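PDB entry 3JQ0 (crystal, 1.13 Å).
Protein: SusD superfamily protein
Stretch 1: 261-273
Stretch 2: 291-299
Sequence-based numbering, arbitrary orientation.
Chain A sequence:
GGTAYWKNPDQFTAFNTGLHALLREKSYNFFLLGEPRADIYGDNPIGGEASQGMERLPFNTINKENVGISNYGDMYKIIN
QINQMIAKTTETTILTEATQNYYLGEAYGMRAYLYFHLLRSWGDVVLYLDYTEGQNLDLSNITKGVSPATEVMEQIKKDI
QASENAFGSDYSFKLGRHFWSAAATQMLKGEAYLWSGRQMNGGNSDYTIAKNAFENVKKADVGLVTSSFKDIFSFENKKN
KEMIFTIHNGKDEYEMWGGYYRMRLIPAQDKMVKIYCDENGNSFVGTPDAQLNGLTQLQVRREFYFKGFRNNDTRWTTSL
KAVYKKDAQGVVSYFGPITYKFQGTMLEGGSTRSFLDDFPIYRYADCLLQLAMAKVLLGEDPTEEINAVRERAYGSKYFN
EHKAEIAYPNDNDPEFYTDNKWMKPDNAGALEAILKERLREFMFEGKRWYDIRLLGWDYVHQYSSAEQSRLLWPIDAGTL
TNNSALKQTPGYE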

# COMPACT_ATOMS: atom_id res chain seq x y z
N TYR A 261 -5.98 -2.12 -11.95
CA TYR A 261 -4.69 -2.86 -11.95
C TYR A 261 -4.40 -3.33 -13.37
O TYR A 261 -3.41 -2.95 -14.00
N ARG A 262 -5.33 -4.11 -13.91
CA ARG A 262 -5.27 -4.57 -15.29
C ARG A 262 -5.09 -3.40 -16.26
O ARG A 262 -4.30 -3.49 -17.20
N MSE A 263 -5.83 -2.32 -16.03
CA MSE A 263 -5.89 -1.23 -17.01
C MSE A 263 -4.87 -0.10 -16.76
O MSE A 263 -4.87 0.87 -17.54
N ARG A 264 -4.00 -0.25 -15.77
CA ARG A 264 -2.91 0.71 -15.58
C ARG A 264 -1.52 0.11 -15.51
O ARG A 264 -0.56 0.85 -15.73
N LEU A 265 -1.37 -1.17 -15.14
CA LEU A 265 -0.07 -1.75 -14.85
C LEU A 265 0.30 -2.96 -15.71
O LEU A 265 1.39 -3.46 -15.55
N ILE A 266 -0.61 -3.49 -16.55
CA ILE A 266 -0.40 -4.81 -17.17
C ILE A 266 -0.18 -4.67 -18.67
O ILE A 266 -0.79 -3.82 -19.33
N PRO A 267 0.71 -5.50 -19.25
CA PRO A 267 0.99 -5.42 -20.71
C PRO A 267 -0.18 -5.91 -21.55
O PRO A 267 -0.96 -6.76 -21.14
N ALA A 268 -0.22 -5.45 -22.79
CA ALA A 268 -1.12 -5.98 -23.79
C ALA A 268 -0.74 -7.40 -24.23
O ALA A 268 0.42 -7.70 -24.45
N GLN A 269 -1.77 -8.23 -24.36
CA GLN A 269 -1.56 -9.59 -24.82
C GLN A 269 -0.81 -9.63 -26.16
O GLN A 269 0.04 -10.48 -26.38
N ASP A 270 -1.18 -8.76 -27.07
CA ASP A 270 -0.56 -8.78 -28.38
C ASP A 270 0.96 -8.57 -28.29
O ASP A 270 1.71 -9.14 -29.08
N LYS A 271 1.43 -7.76 -27.35
CA LYS A 271 2.86 -7.56 -27.17
C LYS A 271 3.49 -8.82 -26.61
O LYS A 271 4.54 -9.28 -27.08
N MSE A 272 2.83 -9.43 -25.64
CA MSE A 272 3.33 -10.66 -25.05
C MSE A 272 3.41 -11.79 -26.08
O MSE A 272 4.32 -12.60 -26.04
N VAL A 273 2.45 -11.86 -26.99
CA VAL A 273 2.32 -12.97 -27.95
C VAL A 273 3.18 -12.73 -29.18
O VAL A 273 3.72 -13.70 -29.71
N GLN A 291 -1.27 -15.24 -21.37
CA GLN A 291 -2.63 -14.95 -20.89
C GLN A 291 -2.79 -13.51 -20.42
O GLN A 291 -3.91 -13.06 -20.20
N LEU A 292 -1.69 -12.79 -20.21
CA LEU A 292 -1.79 -11.44 -19.63
C LEU A 292 -2.37 -10.48 -20.65
O LEU A 292 -1.90 -10.45 -21.77
N ASN A 293 -3.31 -9.63 -20.23
CA ASN A 293 -3.86 -8.62 -21.12
C ASN A 293 -4.38 -7.44 -20.35
O ASN A 293 -5.30 -7.56 -19.58
N GLY A 294 -3.79 -6.31 -20.54
CA GLY A 294 -4.17 -5.09 -19.88
C GLY A 294 -3.62 -3.91 -20.63
O GLY A 294 -3.26 -3.98 -21.80
N LEU A 295 -3.55 -2.79 -19.94
CA LEU A 295 -2.99 -1.55 -20.44
C LEU A 295 -2.02 -1.00 -19.40
O LEU A 295 -2.34 -1.01 -18.22
N THR A 296 -0.84 -0.56 -19.84
CA THR A 296 0.15 0.01 -18.94
C THR A 296 0.25 1.50 -19.15
O THR A 296 0.65 1.97 -20.24
N GLN A 297 -0.11 2.26 -18.10
CA GLN A 297 0.12 3.72 -18.09
C GLN A 297 1.12 4.21 -17.04
O GLN A 297 1.56 5.34 -17.12
N LEU A 298 1.50 3.33 -16.09
CA LEU A 298 2.54 3.56 -15.12
C LEU A 298 3.58 2.47 -15.33
O LEU A 298 3.23 1.28 -15.25
N GLN A 299 4.81 2.85 -15.68
CA GLN A 299 5.87 1.92 -16.08
C GLN A 299 7.00 1.97 -15.08
O GLN A 299 7.69 2.99 -14.93

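The two stretches are held together largely through main-chain atoms, and the side chains fill in around that framework. Arg-262 O accepts from Leu-295 N at 2.9 Å, and Arg-264 O accepts twice, from Gln-297 N at 2.8 Å and Leu-298 N at 3.2 Å. Pro-267 has no amide hydrogen to give, but its O accepts from Gly-294 N at 2.9 Å. Ile-266 N makes a weak bond to Leu-295 O at 3.5 Å. Gly-294 suits its place because a CB there would point toward stretch 1 and clash with Arg-262 O and Ile-266 CB; the bare Gly-294 CA instead lies 3.1 Å from Arg-262 O, a CA-H...O contact.

Two polar side chains extend this network. Asn-293, with chi1 t, brings its end close to the start of the helix that follows Ala-268, where Asn-293 OD1 accepts from Gln-269 N at 2.9 Å with a nearly straight geometry. A backbone amide in the first turn of a helix has no earlier carbonyl of that helix to bond, and the short asparagine side chain supplies an acceptor. Water 2 donates weakly to Asn-293 OD1 at 3.3 Å and accepts from Asp-270 N at 3.0 Å, so a second amide of this turn is satisfied. Thr-296, chi1 m, places OG1 2.8 Å from Ile-266 O.

The two arginines find their polar partners differently. The extended start of Arg-262 (chi1 and chi2 both t) carries NH1 to water 1 at 2.9 Å, and that water donates to Asn-293 O at 3.2 Å; NE and NH2 are satisfied elsewhere in the structure. The CA-to-CB bond of Arg-264 points away from stretch 2, but with chi1 and chi2 both m the end of the side chain comes nearer. Arg-264 NH1 donates to Met-263 O at 2.8 Å, a bond within stretch 1. Gln-297 OE1 lies over one face of the guanidinium, 3.2 Å from Arg-264 NE, but the angle is too poor for a hydrogen bond.

Apolar groups close the remaining space. Leu-292, chi1 m and chi2 t, is buried and its CA-to-CB bond lies sideways to stretch 1; one methyl, Leu-292 CD1, lies 4.3 Å from Pro-267 CG and 4.4 Å from CE of Met-272, a selenomethionine whose CA-to-CB bond points toward stretch 2, as suits a buried apolar side chain. Leu-292 CB approaches Ile-266 CG2 at 4.4 Å. Farther along, Leu-265 CD2 packs against Leu-298 CB at 3.9 Å. The flexible, all-m selenomethionine Met-263 lays its CE 4.0 Å from Leu-295 CD2, in a more exposed part of the contact.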

# COMPACT_ATOMS: atom_id res chain seq x y z
CB TYR A 261 -4.71 -3.99 -10.93
CG TYR A 261 -3.44 -4.77 -10.86
CD1 TYR A 261 -2.35 -4.26 -10.16
CD2 TYR A 261 -3.29 -5.98 -11.49
CE1 TYR A 261 -1.16 -4.93 -10.03
CE2 TYR A 261 -2.07 -6.67 -11.40
CZ TYR A 261 -1.01 -6.12 -10.63
OH TYR A 261 0.19 -6.80 -10.48
CB ARG A 262 -6.59 -5.28 -15.61
CG ARG A 262 -6.77 -5.71 -17.05
CD ARG A 262 -7.95 -6.61 -17.26
NE ARG A 262 -9.17 -6.05 -16.69
CZ ARG A 262 -10.00 -5.23 -17.31
NH1 ARG A 262 -9.81 -4.89 -18.57
NH2 ARG A 262 -11.07 -4.75 -16.68
CB MSE A 263 -7.30 -0.66 -17.12
CG MSE A 263 -8.29 -1.65 -17.72
SE MSE A 263 -7.93 -2.08 -19.57
CE MSE A 263 -8.38 -0.37 -20.36
CB ARG A 264 -3.18 1.63 -14.37
CG ARG A 264 -4.46 2.44 -14.45
CD ARG A 264 -4.34 3.59 -15.38
NE ARG A 264 -5.58 4.34 -15.55
CZ ARG A 264 -6.43 4.20 -16.55
NH1 ARG A 264 -6.33 3.27 -17.46
NH2 ARG A 264 -7.44 5.08 -16.65
CB LEU A 265 0.03 -2.14 -13.36
CG LEU A 265 0.17 -0.96 -12.41
CD1 LEU A 265 0.12 -1.45 -10.96
CD2 LEU A 265 1.46 -0.23 -12.66
CB ILE A 266 -1.63 -5.72 -16.81
CG1 ILE A 266 -1.65 -6.01 -15.32
CG2 ILE A 266 -1.72 -7.02 -17.65
CD1 ILE A 266 -0.46 -6.77 -14.77
CB PRO A 267 2.18 -6.37 -20.87
CG PRO A 267 2.01 -7.38 -19.75
CD PRO A 267 1.54 -6.52 -18.61
CB ALA A 268 -1.15 -5.09 -25.03
CB GLN A 269 -2.90 -10.31 -24.89
CG GLN A 269 -2.81 -11.77 -25.27
CD GLN A 269 -4.14 -12.47 -25.09
OE1 GLN A 269 -5.18 -12.02 -25.62
NE2 GLN A 269 -4.15 -13.51 -24.27
CB ASP A 270 -1.20 -7.78 -29.36
CG ASP A 270 -0.82 -6.36 -29.09
OD1 ASP A 270 -1.26 -5.86 -28.07
OD2 ASP A 270 0.00 -5.75 -29.87
CB LYS A 271 3.15 -6.36 -26.25
CG LYS A 271 2.72 -5.02 -26.83
CD LYS A 271 3.56 -4.62 -28.03
CE LYS A 271 3.27 -3.19 -28.50
NZ LYS A 271 1.92 -3.10 -28.93
CB MSE A 272 2.47 -11.14 -23.91
CG MSE A 272 2.40 -10.20 -22.70
SE MSE A 272 4.13 -9.76 -21.91
CE MSE A 272 4.59 -11.49 -21.19
CB VAL A 273 0.78 -13.18 -28.35
CG1 VAL A 273 0.64 -14.02 -29.63
CG2 VAL A 273 0.01 -13.76 -27.16
CB GLN A 291 -2.98 -15.86 -19.71
CG GLN A 291 -2.95 -17.32 -20.09
CD GLN A 291 -2.90 -18.25 -18.88
OE1 GLN A 291 -2.68 -17.84 -17.75
NE2 GLN A 291 -3.12 -19.53 -19.14
CB LEU A 292 -0.41 -10.94 -19.18
CG LEU A 292 0.30 -11.78 -18.13
CD1 LEU A 292 1.74 -11.21 -17.90
CD2 LEU A 292 -0.46 -11.92 -16.80
CB ASN A 293 -5.01 -9.15 -21.96
CG ASN A 293 -5.40 -8.20 -23.06
OD1 ASN A 293 -4.51 -7.62 -23.73
ND2 ASN A 293 -6.69 -8.04 -23.26
CB LEU A 295 -4.12 -0.58 -20.71
CG LEU A 295 -3.90 0.69 -21.48
CD1 LEU A 295 -3.81 0.38 -22.94
CD2 LEU A 295 -5.12 1.67 -21.27
CB THR A 296 1.53 -0.64 -19.16
OG1 THR A 296 1.40 -2.05 -18.98
CG2 THR A 296 2.60 -0.11 -18.25
CB GLN A 297 -1.23 4.46 -17.91
CG GLN A 297 -2.16 4.28 -19.07
CD GLN A 297 -3.43 5.06 -18.96
OE1 GLN A 297 -3.76 5.57 -17.89
NE2 GLN A 297 -4.17 5.13 -20.07
CB LEU A 298 2.00 3.49 -13.68
CG LEU A 298 1.29 4.73 -13.13
CD1 LEU A 298 0.61 4.39 -11.80
CD2 LEU A 298 2.27 5.94 -13.02
CB GLN A 299 6.36 2.35 -17.47
CG GLN A 299 7.57 1.58 -17.95
CD GLN A 299 7.34 0.11 -18.13
OE1 GLN A 299 6.50 -0.28 -18.97
NE2 GLN A 299 8.09 -0.72 -17.41
O HOH W 1 -7.89 -5.87 -20.55
O HOH W 2 -3.74 -7.27 -26.95